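PDB 2OBN: hypothetical protein from Anabaena variabilis, which is of unknown function but joins a Rossmann-like domain to a P-loop NTPase-like domain and therefore probably binds a nucleotide or related phosphate-bearing ligand. Local coordinates for residues 12-18 and 39-45; 87-93 and 110-114; 154-160 and 255-261; 170-174 and 230-234. The protein carries 2 engineered substitutions. Residue numbers count along the deposited sequence, not the author numbering.

Overall arrangement
The four contacts fall into two parallel alpha/beta domains. Contacts 1 and 2 belong to the Rossmann-like domain; their centres are 16 Å apart, and a long, weak ion pair between Arg43 NH2 and Asp91 OD2 (3.4 Å) joins them. Contacts 3 and 4 lie in the P-loop domain, with centres 8 Å apart: strands 153-159 and 228-231 are sheet neighbours, contact 4 is nested inside contact 3 along the chain, and Thr157 OG1 and Ser170 OG are hydrogen-bonded (2.7 Å). Bound phosphate, probably from the crystallisation liquor, is found about 6 Å from the Val260 side chain and about 5 Å from that of Glu232; such ions often mark pockets. Centres of contacts 1 and 3 are 32 Å apart.

Contact 1: residues 12-18 and 39-45; sequences ILLHEGT and AVIDRNC
Residues 12-18 and 39-45 are the C-terminal ends of the two strands of a beta-alpha-beta unit, the first of the Rossmann-like domain, together with the turns that follow them. The strands are parallel, Ile12 pairing with Val40 and Leu13 with Ile41 (CA-CA 5.0 Å each). Ile12 N donates to Ala39 O (3.0 Å), Ile41 N to Ile12 O (2.8 Å) and Leu14 N to Ile41 O (2.7 Å). Beyond the last bridge the strands give way to turns. Glu16, at positive phi (70/-3), lets Gly17 N reach back to Leu14 O (3.1 Å) in a type II turn, while Cys45 N closes on Asp42 O (3.0 Å). The buried Asp42 carboxylate, in the t rotamer, organises both turns. Its OD1 accepts Glu16 N (2.8 Å) and, in an Asx turn, Asn44 N (3.2 Å). OD2 accepts Thr18 OG1 (2.8 Å) and, weakly, Thr18 N (3.5 Å). Classical Rossmann domains often bind a cofactor ribose with an acidic residue near this strand end; here the carboxylate serves the protein's own loops. His15 (chi1 m) is held at both nitrogens: Glu95 takes NE2, and ND1 accepts Arg43 N (3.2 Å). The Arg43 guanidinium then stacks flat on the His15 ring, centres 4.4 Å apart and planes at 24°, with NH1 3.3 Å from His15 CG.

Contact 2: residues 87-93 and 110-114; sequences GIPDDYW and LHTPL
In the Rossmann-like domain, the loop leading into helix 92-101 packs on the irregular segment 110-114 that follows strand 105-108. Gly87 has positive phi (47/-115) and turns the chain into Ile88, whose m,m rotamer swings the end of the side chain across the gap: its CD1 meets Leu110 CD1 at 3.4 Å and Leu114 CD2 at 4.0 Å, and its CG1 approaches Thr112 CG2 at 3.9 Å. Leu110 and Leu114 both adopt mt, with CA-to-CB directed toward segment 87-93. Tyr92 (chi1 -78°) brings CE2 to 4.4 Å from Leu110 CD1, and Trp93 (chi1 m, chi2 107°) sets CH2 4.0 Å from Leu114 CD2. Helix 118-121 extends this apolar cluster through Leu120, which touches Trp93 and Leu114. Beside this cluster a water links Gly87 O (3.3 Å) to Thr112 OG1 (2.8 Å), whose chi1 is m. With apolar packing and one bridging water as the polar link, the fit depends on side-chain shape and rotamers, not on directional bonds between the segments.

Contact 3: residues 154-160 and 255-261; sequences RVLTVGT and TQLVLVH
Leu257 lays its CD2 atom against Leu156 CB (3.8 Å) and Val158 CG1 (4.1 Å), on one face of the parallel sheet of the P-loop domain. Strand 154-159, which leads into the loop before helix 166-179, the position of the phosphate-binding loop in P-loop NTPases, and strand 256-261 run side by side at 32° (closest axis approach 4.5 Å). Five bridges set the register, from Val155 with Gln256 to Gly159 with Val260, at CA-CA 4.7 to 5.1 Å. The ladder runs Leu156 N to Gln256 O (3.2 Å), Val258 N to Leu156 O (3.1 Å), Val158 N to Val258 O (2.9 Å), Val260 N to Val158 O (2.8 Å) and Thr160 N to Val260 O (3.1 Å). At the start, Arg154 N donates to Thr255 OG1 (2.8 Å) and Arg154 O accepts Thr255 N (2.7 Å). Leu259 (tp) brings CD1 to 4.0 Å from Val158 CG2 on the Leu257 face, over which helix 279-291 packs. The other face carries Val155 and Val258 (CG1 to CG2 3.9 Å) as well as Thr157 and Val260, which lie under helix 166-179. Beyond the last bridge, Thr160 (chi1 p) and His261 (chi1 t) share a hydrogen bond, OG1 to ND1, of 2.8 Å.

Contact 4: residues 170-174 and 230-234; sequences SLELH and HIEGQ
His230, near the end of strand 228-231 in the P-loop domain, aims its side chain (chi1 m, chi2 -93°) at helix segment 170-174. His174 CA sits over the face of the His230 ring in a CH-pi contact, 3.6 Å from its centroid, and Leu173 O approaches His230 CE1 at 3.4 Å; the His174 ring is oblique to it, centroids 5.7 Å apart and planes at 68°. Next, Ile231 turns its side chain away from the helix, but its carbonyl oxygen accepts a hydrogen bond from a water (3.2 Å) that also bonds Ser170 OG (2.7 Å). Ser170 (chi1 m) has Thr157 OG1 as the direct hydrogen-bond partner of its OG. Glu232 leaves the strand, with CA 3.7 Å from Ser170 OG, and extends its side chain (chi1 t, chi2 t) to about 5 Å from a bound phosphate. Gly233 N follows at 4.3 Å from Ser170 OG. An acidic residue after a strand beside the P-loop strand recalls the Walker B position, though no metal role is established here. Strand 228-231 lies between strands 184-187 and 153-159, with helix 166-179 packed across one face and helix 245-252 meeting Ile231 on the other.

Contact 1: residues 12-18 and 39-45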
# COMPACT_ATOMS: atom_id res chain seq x y z
N ILE B 12 8.40 -2.00 -29.75
CA ILE B 12 8.67 -1.61 -28.37
C ILE B 12 9.52 -0.34 -28.35
O ILE B 12 10.60 -0.31 -28.93
CB ILE B 12 9.43 -2.71 -27.59
CG1 ILE B 12 8.66 -4.02 -27.67
CG2 ILE B 12 9.67 -2.28 -26.13
CD1 ILE B 12 9.35 -5.14 -26.98
N LEU B 13 8.99 0.71 -27.70
CA LEU B 13 9.73 1.96 -27.54
C LEU B 13 10.76 1.61 -26.47
O LEU B 13 10.39 1.29 -25.34
CB LEU B 13 8.83 3.10 -27.06
CG LEU B 13 9.49 4.48 -26.99
CD1 LEU B 13 9.83 4.99 -28.40
CD2 LEU B 13 8.60 5.49 -26.25
N LEU B 14 12.04 1.65 -26.83
CA LEU B 14 13.08 1.21 -25.90
C LEU B 14 14.36 2.06 -25.99
O LEU B 14 15.45 1.53 -25.79
CB LEU B 14 13.38 -0.28 -26.16
CG LEU B 14 14.12 -1.20 -25.16
CD1 LEU B 14 13.60 -1.12 -23.73
CD2 LEU B 14 14.05 -2.64 -25.64
N HIS B 15 14.21 3.37 -26.25
CA HIS B 15 15.36 4.29 -26.35
C HIS B 15 16.18 4.30 -25.07
O HIS B 15 15.65 4.61 -24.01
CB HIS B 15 14.95 5.74 -26.63
CG HIS B 15 14.31 5.95 -27.96
ND1 HIS B 15 15.00 5.81 -29.14
CD2 HIS B 15 13.06 6.34 -28.29
CE1 HIS B 15 14.19 6.07 -30.15
NE2 HIS B 15 13.00 6.39 -29.66
N GLU B 16 17.48 3.99 -25.20
CA GLU B 16 18.42 3.95 -24.06
C GLU B 16 18.21 2.79 -23.08
O GLU B 16 19.00 2.64 -22.15
CB GLU B 16 18.44 5.27 -23.28
CG GLU B 16 18.69 6.49 -24.14
CD GLU B 16 18.88 7.75 -23.32
OE1 GLU B 16 18.04 8.03 -22.43
OE2 GLU B 16 19.87 8.47 -23.58
N GLY B 17 17.18 1.96 -23.28
CA GLY B 17 16.91 0.85 -22.39
C GLY B 17 17.36 -0.53 -22.85
O GLY B 17 17.30 -1.46 -22.06
N THR B 18 17.79 -0.69 -24.11
CA THR B 18 18.20 -2.02 -24.56
C THR B 18 19.44 -2.48 -23.82
O THR B 18 19.47 -3.60 -23.33
CB THR B 18 18.44 -2.12 -26.09
OG1 THR B 18 17.33 -1.55 -26.80
CG2 THR B 18 18.61 -3.58 -26.51
N ALA B 39 9.68 -5.03 -34.11
CA ALA B 39 10.74 -4.03 -33.99
C ALA B 39 10.98 -3.60 -32.56
O ALA B 39 10.06 -3.60 -31.74
CB ALA B 39 10.45 -2.81 -34.86
N VAL B 40 12.23 -3.28 -32.28
CA VAL B 40 12.70 -2.71 -31.03
C VAL B 40 13.22 -1.33 -31.43
O VAL B 40 14.05 -1.21 -32.34
CB VAL B 40 13.84 -3.53 -30.41
CG1 VAL B 40 14.55 -2.73 -29.31
CG2 VAL B 40 13.31 -4.85 -29.86
N ILE B 41 12.71 -0.29 -30.77
CA ILE B 41 13.07 1.08 -31.11
C ILE B 41 14.06 1.62 -30.09
O ILE B 41 13.69 1.86 -28.93
CB ILE B 41 11.80 1.96 -31.18
CG1 ILE B 41 10.88 1.45 -32.29
CG2 ILE B 41 12.16 3.42 -31.44
CD1 ILE B 41 9.44 1.95 -32.16
N ASP B 42 15.31 1.78 -30.52
CA ASP B 42 16.36 2.33 -29.66
C ASP B 42 17.45 2.96 -30.54
O ASP B 42 18.20 2.25 -31.21
CB ASP B 42 16.94 1.25 -28.75
CG ASP B 42 17.98 1.78 -27.77
OD1 ASP B 42 18.20 3.01 -27.70
OD2 ASP B 42 18.58 0.96 -27.05
N ARG B 43 17.51 4.29 -30.53
CA ARG B 43 18.48 5.08 -31.30
C ARG B 43 19.95 4.79 -30.98
O ARG B 43 20.82 4.98 -31.82
CB ARG B 43 18.19 6.58 -31.15
CG ARG B 43 18.18 7.09 -29.72
CD ARG B 43 17.93 8.59 -29.67
NE ARG B 43 17.82 9.01 -28.27
CZ ARG B 43 16.69 9.19 -27.58
NH1 ARG B 43 15.48 9.02 -28.14
NH2 ARG B 43 16.78 9.56 -26.31
N ASN B 44 20.22 4.34 -29.75
CA ASN B 44 21.56 3.95 -29.34
C ASN B 44 22.00 2.58 -29.87
O ASN B 44 23.19 2.28 -29.88
CB ASN B 44 21.63 3.90 -27.80
CG ASN B 44 21.49 5.26 -27.15
OD1 ASN B 44 21.18 6.25 -27.80
ND2 ASN B 44 21.73 5.31 -25.84
N CYS B 45 21.05 1.75 -30.32
CA CYS B 45 21.35 0.38 -30.75
C CYS B 45 20.89 0.00 -32.17
O CYS B 45 20.91 -1.17 -32.54
CB CYS B 45 20.69 -0.59 -29.75
SG CYS B 45 21.38 -0.44 -28.09

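Contact 2: residues 87-93 and 110-114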
# COMPACT_ATOMS: atom_id res chain seq x y z
N GLY B 87 8.05 11.24 -14.53
CA GLY B 87 6.79 11.40 -15.30
C GLY B 87 6.87 10.96 -16.76
O GLY B 87 7.05 9.77 -17.05
N ILE B 88 6.71 11.92 -17.67
CA ILE B 88 6.82 11.68 -19.11
C ILE B 88 7.92 12.58 -19.64
O ILE B 88 7.74 13.79 -19.67
CB ILE B 88 5.50 12.03 -19.89
CG1 ILE B 88 4.31 11.22 -19.38
CG2 ILE B 88 5.68 11.79 -21.39
CD1 ILE B 88 4.36 9.73 -19.70
N PRO B 89 9.08 12.02 -20.02
CA PRO B 89 10.12 12.89 -20.59
C PRO B 89 9.65 13.59 -21.87
O PRO B 89 8.83 13.04 -22.61
CB PRO B 89 11.27 11.93 -20.88
CG PRO B 89 11.05 10.81 -19.91
CD PRO B 89 9.56 10.63 -19.93
N ASP B 90 10.18 14.78 -22.12
CA ASP B 90 9.77 15.59 -23.26
C ASP B 90 10.03 14.93 -24.62
O ASP B 90 9.29 15.19 -25.57
CB ASP B 90 10.46 16.96 -23.22
N ASP B 91 11.05 14.08 -24.71
CA ASP B 91 11.39 13.42 -25.99
C ASP B 91 10.48 12.24 -26.36
O ASP B 91 10.53 11.76 -27.50
CB ASP B 91 12.88 13.03 -26.05
CG ASP B 91 13.30 12.05 -24.94
OD1 ASP B 91 12.49 11.72 -24.06
OD2 ASP B 91 14.48 11.63 -24.96
N TYR B 92 9.64 11.78 -25.43
CA TYR B 92 8.72 10.67 -25.70
C TYR B 92 7.56 11.06 -26.62
O TYR B 92 7.19 10.29 -27.49
CB TYR B 92 8.10 10.14 -24.39
CG TYR B 92 8.96 9.24 -23.51
CD1 TYR B 92 10.34 9.38 -23.44
CD2 TYR B 92 8.35 8.32 -22.65
CE1 TYR B 92 11.11 8.57 -22.60
CE2 TYR B 92 9.10 7.52 -21.79
CZ TYR B 92 10.48 7.64 -21.77
OH TYR B 92 11.22 6.85 -20.92
N TRP B 93 7.02 12.26 -26.41
CA TRP B 93 5.83 12.74 -27.15
C TRP B 93 5.91 12.59 -28.67
O TRP B 93 4.94 12.17 -29.30
CB TRP B 93 5.51 14.21 -26.80
CG TRP B 93 5.22 14.42 -25.36
CD1 TRP B 93 6.03 15.02 -24.44
CD2 TRP B 93 4.06 13.98 -24.64
NE1 TRP B 93 5.44 15.02 -23.21
CE2 TRP B 93 4.23 14.38 -23.30
CE3 TRP B 93 2.89 13.31 -25.01
CZ2 TRP B 93 3.26 14.12 -22.32
CZ3 TRP B 93 1.93 13.05 -24.03
CH2 TRP B 93 2.13 13.46 -22.70
N LEU B 110 3.41 3.12 -17.66
CA LEU B 110 3.87 4.15 -16.75
C LEU B 110 2.74 4.55 -15.81
O LEU B 110 1.58 4.31 -16.11
CB LEU B 110 4.32 5.38 -17.52
CG LEU B 110 5.47 5.25 -18.51
CD1 LEU B 110 5.71 6.61 -19.12
CD2 LEU B 110 6.71 4.74 -17.85
N HIS B 111 3.11 5.15 -14.67
CA HIS B 111 2.13 5.62 -13.69
C HIS B 111 1.24 6.72 -14.27
O HIS B 111 0.06 6.80 -13.94
CB HIS B 111 2.80 6.17 -12.42
CG HIS B 111 3.13 5.13 -11.37
ND1 HIS B 111 2.17 4.56 -10.57
CD2 HIS B 111 4.32 4.65 -10.94
CE1 HIS B 111 2.74 3.74 -9.70
NE2 HIS B 111 4.04 3.78 -9.90
N THR B 112 1.82 7.59 -15.10
CA THR B 112 1.08 8.70 -15.70
C THR B 112 0.16 8.18 -16.82
O THR B 112 0.64 7.59 -17.81
CB THR B 112 2.03 9.76 -16.28
OG1 THR B 112 2.90 10.26 -15.25
CG2 THR B 112 1.26 10.93 -16.90
N PRO B 113 -1.17 8.37 -16.68
CA PRO B 113 -2.11 7.89 -17.70
C PRO B 113 -2.12 8.75 -18.97
O PRO B 113 -2.12 9.98 -18.89
CB PRO B 113 -3.46 7.97 -16.98
CG PRO B 113 -3.30 9.05 -16.00
CD PRO B 113 -1.86 9.05 -15.57
N LEU B 114 -2.12 8.09 -20.13
CA LEU B 114 -2.07 8.75 -21.43
C LEU B 114 -3.36 8.70 -22.28
O LEU B 114 -3.43 9.36 -23.31
CB LEU B 114 -0.92 8.14 -22.23
CG LEU B 114 0.49 8.33 -21.68
CD1 LEU B 114 1.50 7.60 -22.57
CD2 LEU B 114 0.86 9.80 -21.56
O HOH W 1 4.98 8.41 -14.93

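Contact 3: residues 154-160 and 255-261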
# COMPACT_ATOMS: atom_id res chain seq x y z
N ARG B 154 -0.75 -21.74 -2.91
CA ARG B 154 -0.57 -20.34 -3.26
C ARG B 154 0.86 -19.95 -2.88
O ARG B 154 1.19 -19.79 -1.71
CB ARG B 154 -1.62 -19.48 -2.57
CG ARG B 154 -3.04 -19.90 -2.94
CD ARG B 154 -4.10 -19.18 -2.18
NE ARG B 154 -3.98 -19.37 -0.74
CZ ARG B 154 -4.40 -20.43 -0.05
NH1 ARG B 154 -4.98 -21.45 -0.66
NH2 ARG B 154 -4.23 -20.46 1.27
N VAL B 155 1.69 -19.84 -3.91
CA VAL B 155 3.11 -19.58 -3.79
C VAL B 155 3.43 -18.17 -4.23
O VAL B 155 3.19 -17.80 -5.39
CB VAL B 155 3.93 -20.57 -4.66
CG1 VAL B 155 5.43 -20.44 -4.36
CG2 VAL B 155 3.45 -22.02 -4.45
N LEU B 156 3.96 -17.39 -3.29
CA LEU B 156 4.37 -16.03 -3.54
C LEU B 156 5.90 -15.93 -3.53
O LEU B 156 6.56 -16.41 -2.60
CB LEU B 156 3.83 -15.11 -2.43
CG LEU B 156 4.28 -13.64 -2.48
CD1 LEU B 156 3.78 -12.99 -3.77
CD2 LEU B 156 3.77 -12.88 -1.25
N THR B 157 6.45 -15.29 -4.56
CA THR B 157 7.86 -14.99 -4.58
C THR B 157 8.01 -13.69 -3.82
O THR B 157 7.20 -12.77 -3.98
CB THR B 157 8.45 -14.88 -6.01
OG1 THR B 157 7.51 -14.24 -6.87
CG2 THR B 157 8.75 -16.26 -6.55
N VAL B 158 9.01 -13.65 -2.95
CA VAL B 158 9.34 -12.47 -2.14
C VAL B 158 10.81 -12.20 -2.41
O VAL B 158 11.50 -13.10 -2.90
CB VAL B 158 8.99 -12.68 -0.63
CG1 VAL B 158 7.48 -12.86 -0.48
CG2 VAL B 158 9.70 -13.88 -0.02
N GLY B 159 11.31 -11.00 -2.12
CA GLY B 159 12.72 -10.72 -2.41
C GLY B 159 13.50 -9.86 -1.44
O GLY B 159 12.95 -9.13 -0.62
N THR B 160 14.83 -9.95 -1.57
CA THR B 160 15.76 -9.13 -0.76
C THR B 160 15.91 -7.72 -1.35
O THR B 160 16.51 -6.86 -0.72
CB THR B 160 17.14 -9.78 -0.62
OG1 THR B 160 17.70 -10.03 -1.91
CG2 THR B 160 17.05 -11.05 0.09
N THR B 255 0.48 -20.23 0.84
CA THR B 255 0.77 -21.51 1.52
C THR B 255 2.30 -21.71 1.64
O THR B 255 2.78 -22.31 2.60
CB THR B 255 0.08 -22.69 0.82
OG1 THR B 255 0.42 -22.68 -0.57
CG2 THR B 255 -1.42 -22.57 0.95
N GLN B 256 3.05 -21.21 0.66
CA GLN B 256 4.52 -21.26 0.69
C GLN B 256 5.11 -19.98 0.09
O GLN B 256 4.49 -19.34 -0.77
CB GLN B 256 5.09 -22.44 -0.13
CG GLN B 256 4.74 -23.86 0.34
CD GLN B 256 3.32 -24.28 0.00
OE1 GLN B 256 2.72 -23.79 -0.95
NE2 GLN B 256 2.78 -25.20 0.80
N LEU B 257 6.30 -19.62 0.55
CA LEU B 257 7.04 -18.48 0.04
C LEU B 257 8.34 -18.99 -0.55
O LEU B 257 8.89 -19.98 -0.07
CB LEU B 257 7.38 -17.50 1.16
CG LEU B 257 6.19 -16.87 1.91
CD1 LEU B 257 6.67 -16.05 3.11
CD2 LEU B 257 5.32 -16.02 1.00
N VAL B 258 8.80 -18.34 -1.61
CA VAL B 258 10.11 -18.61 -2.21
C VAL B 258 10.85 -17.28 -2.18
O VAL B 258 10.36 -16.26 -2.70
CB VAL B 258 10.00 -19.14 -3.66
CG1 VAL B 258 11.37 -19.24 -4.32
CG2 VAL B 258 9.30 -20.49 -3.67
N LEU B 259 11.99 -17.25 -1.50
CA LEU B 259 12.76 -16.03 -1.36
C LEU B 259 13.77 -15.89 -2.50
O LEU B 259 14.57 -16.77 -2.72
CB LEU B 259 13.49 -16.02 0.01
CG LEU B 259 14.39 -14.82 0.34
CD1 LEU B 259 13.64 -13.50 0.26
CD2 LEU B 259 15.02 -14.98 1.72
N VAL B 260 13.71 -14.77 -3.22
CA VAL B 260 14.63 -14.51 -4.32
C VAL B 260 15.73 -13.56 -3.81
O VAL B 260 15.48 -12.67 -3.01
CB VAL B 260 13.89 -13.93 -5.55
CG1 VAL B 260 14.81 -13.90 -6.79
CG2 VAL B 260 12.62 -14.74 -5.83
N HIS B 261 16.96 -13.80 -4.27
CA HIS B 261 18.09 -12.99 -3.85
C HIS B 261 19.21 -13.04 -4.87
O HIS B 261 19.49 -14.08 -5.44
CB HIS B 261 18.56 -13.47 -2.49
CG HIS B 261 19.85 -12.87 -2.04
ND1 HIS B 261 19.97 -11.56 -1.62
CD2 HIS B 261 21.08 -13.42 -1.89
CE1 HIS B 261 21.22 -11.33 -1.25
NE2 HIS B 261 21.91 -12.45 -1.41

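Contact 4: residues 170-174 and 230-234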
# COMPACT_ATOMS: atom_id res chain seq x y z
N SER B 170 8.72 -16.93 -10.51
CA SER B 170 7.31 -17.35 -10.50
C SER B 170 6.96 -18.03 -11.81
O SER B 170 6.27 -19.03 -11.82
CB SER B 170 6.37 -16.16 -10.27
OG SER B 170 6.52 -15.61 -8.99
N LEU B 171 7.46 -17.48 -12.92
CA LEU B 171 7.22 -18.04 -14.24
C LEU B 171 7.89 -19.40 -14.41
O LEU B 171 7.25 -20.35 -14.87
CB LEU B 171 7.70 -17.08 -15.33
CG LEU B 171 6.88 -15.82 -15.63
CD1 LEU B 171 7.64 -14.92 -16.61
CD2 LEU B 171 5.51 -16.17 -16.17
N GLU B 172 9.17 -19.49 -14.07
CA GLU B 172 9.88 -20.77 -14.17
C GLU B 172 9.20 -21.82 -13.29
O GLU B 172 9.10 -22.97 -13.71
CB GLU B 172 11.36 -20.63 -13.77
CG GLU B 172 12.23 -19.76 -14.70
CD GLU B 172 12.53 -20.38 -16.06
OE1 GLU B 172 12.03 -21.48 -16.34
OE2 GLU B 172 13.28 -19.76 -16.85
N LEU B 173 8.77 -21.44 -12.09
CA LEU B 173 8.06 -22.38 -11.19
C LEU B 173 6.73 -22.82 -11.77
O LEU B 173 6.33 -23.96 -11.59
CB LEU B 173 7.86 -21.79 -9.78
CG LEU B 173 9.15 -21.74 -8.93
CD1 LEU B 173 9.02 -20.78 -7.77
CD2 LEU B 173 9.56 -23.13 -8.44
N HIS B 174 6.07 -21.92 -12.49
CA HIS B 174 4.82 -22.21 -13.18
C HIS B 174 5.02 -23.18 -14.35
O HIS B 174 4.23 -24.12 -14.55
CB HIS B 174 4.14 -20.91 -13.66
CG HIS B 174 3.14 -21.13 -14.75
ND1 HIS B 174 1.96 -21.81 -14.56
CD2 HIS B 174 3.15 -20.74 -16.06
CE1 HIS B 174 1.29 -21.86 -15.70
NE2 HIS B 174 1.99 -21.21 -16.62
N HIS B 230 0.75 -19.28 -8.76
CA HIS B 230 2.06 -18.64 -8.62
C HIS B 230 1.87 -17.12 -8.69
O HIS B 230 1.73 -16.55 -9.77
CB HIS B 230 3.01 -19.08 -9.74
CG HIS B 230 3.13 -20.56 -9.88
ND1 HIS B 230 4.12 -21.28 -9.25
CD2 HIS B 230 2.36 -21.46 -10.53
CE1 HIS B 230 3.96 -22.57 -9.53
NE2 HIS B 230 2.90 -22.70 -10.31
N ILE B 231 1.84 -16.47 -7.53
CA ILE B 231 1.65 -15.04 -7.47
C ILE B 231 2.99 -14.29 -7.66
O ILE B 231 3.94 -14.47 -6.88
CB ILE B 231 0.95 -14.59 -6.16
CG1 ILE B 231 -0.41 -15.30 -5.96
CG2 ILE B 231 0.73 -13.06 -6.17
CD1 ILE B 231 -0.38 -16.60 -5.20
N GLU B 232 3.06 -13.46 -8.71
CA GLU B 232 4.24 -12.65 -8.99
C GLU B 232 4.53 -11.73 -7.80
O GLU B 232 3.65 -11.03 -7.32
CB GLU B 232 4.01 -11.78 -10.24
CG GLU B 232 5.16 -10.80 -10.53
CD GLU B 232 4.91 -9.90 -11.72
OE1 GLU B 232 3.78 -9.86 -12.23
OE2 GLU B 232 5.87 -9.20 -12.13
N GLY B 233 5.76 -11.76 -7.31
CA GLY B 233 6.15 -10.88 -6.23
C GLY B 233 6.44 -9.46 -6.70
O GLY B 233 6.68 -9.21 -7.90
N GLN B 234 6.40 -8.54 -5.74
CA GLN B 234 6.70 -7.13 -5.97
C GLN B 234 7.31 -6.54 -4.70
O GLN B 234 6.94 -6.93 -3.58
CB GLN B 234 5.46 -6.31 -6.34
CG GLN B 234 4.64 -6.79 -7.52
CD GLN B 234 5.32 -6.60 -8.87
OE1 GLN B 234 6.32 -5.88 -8.99
NE2 GLN B 234 4.74 -7.21 -9.90
O HOH W 2 5.22 -17.33 -7.39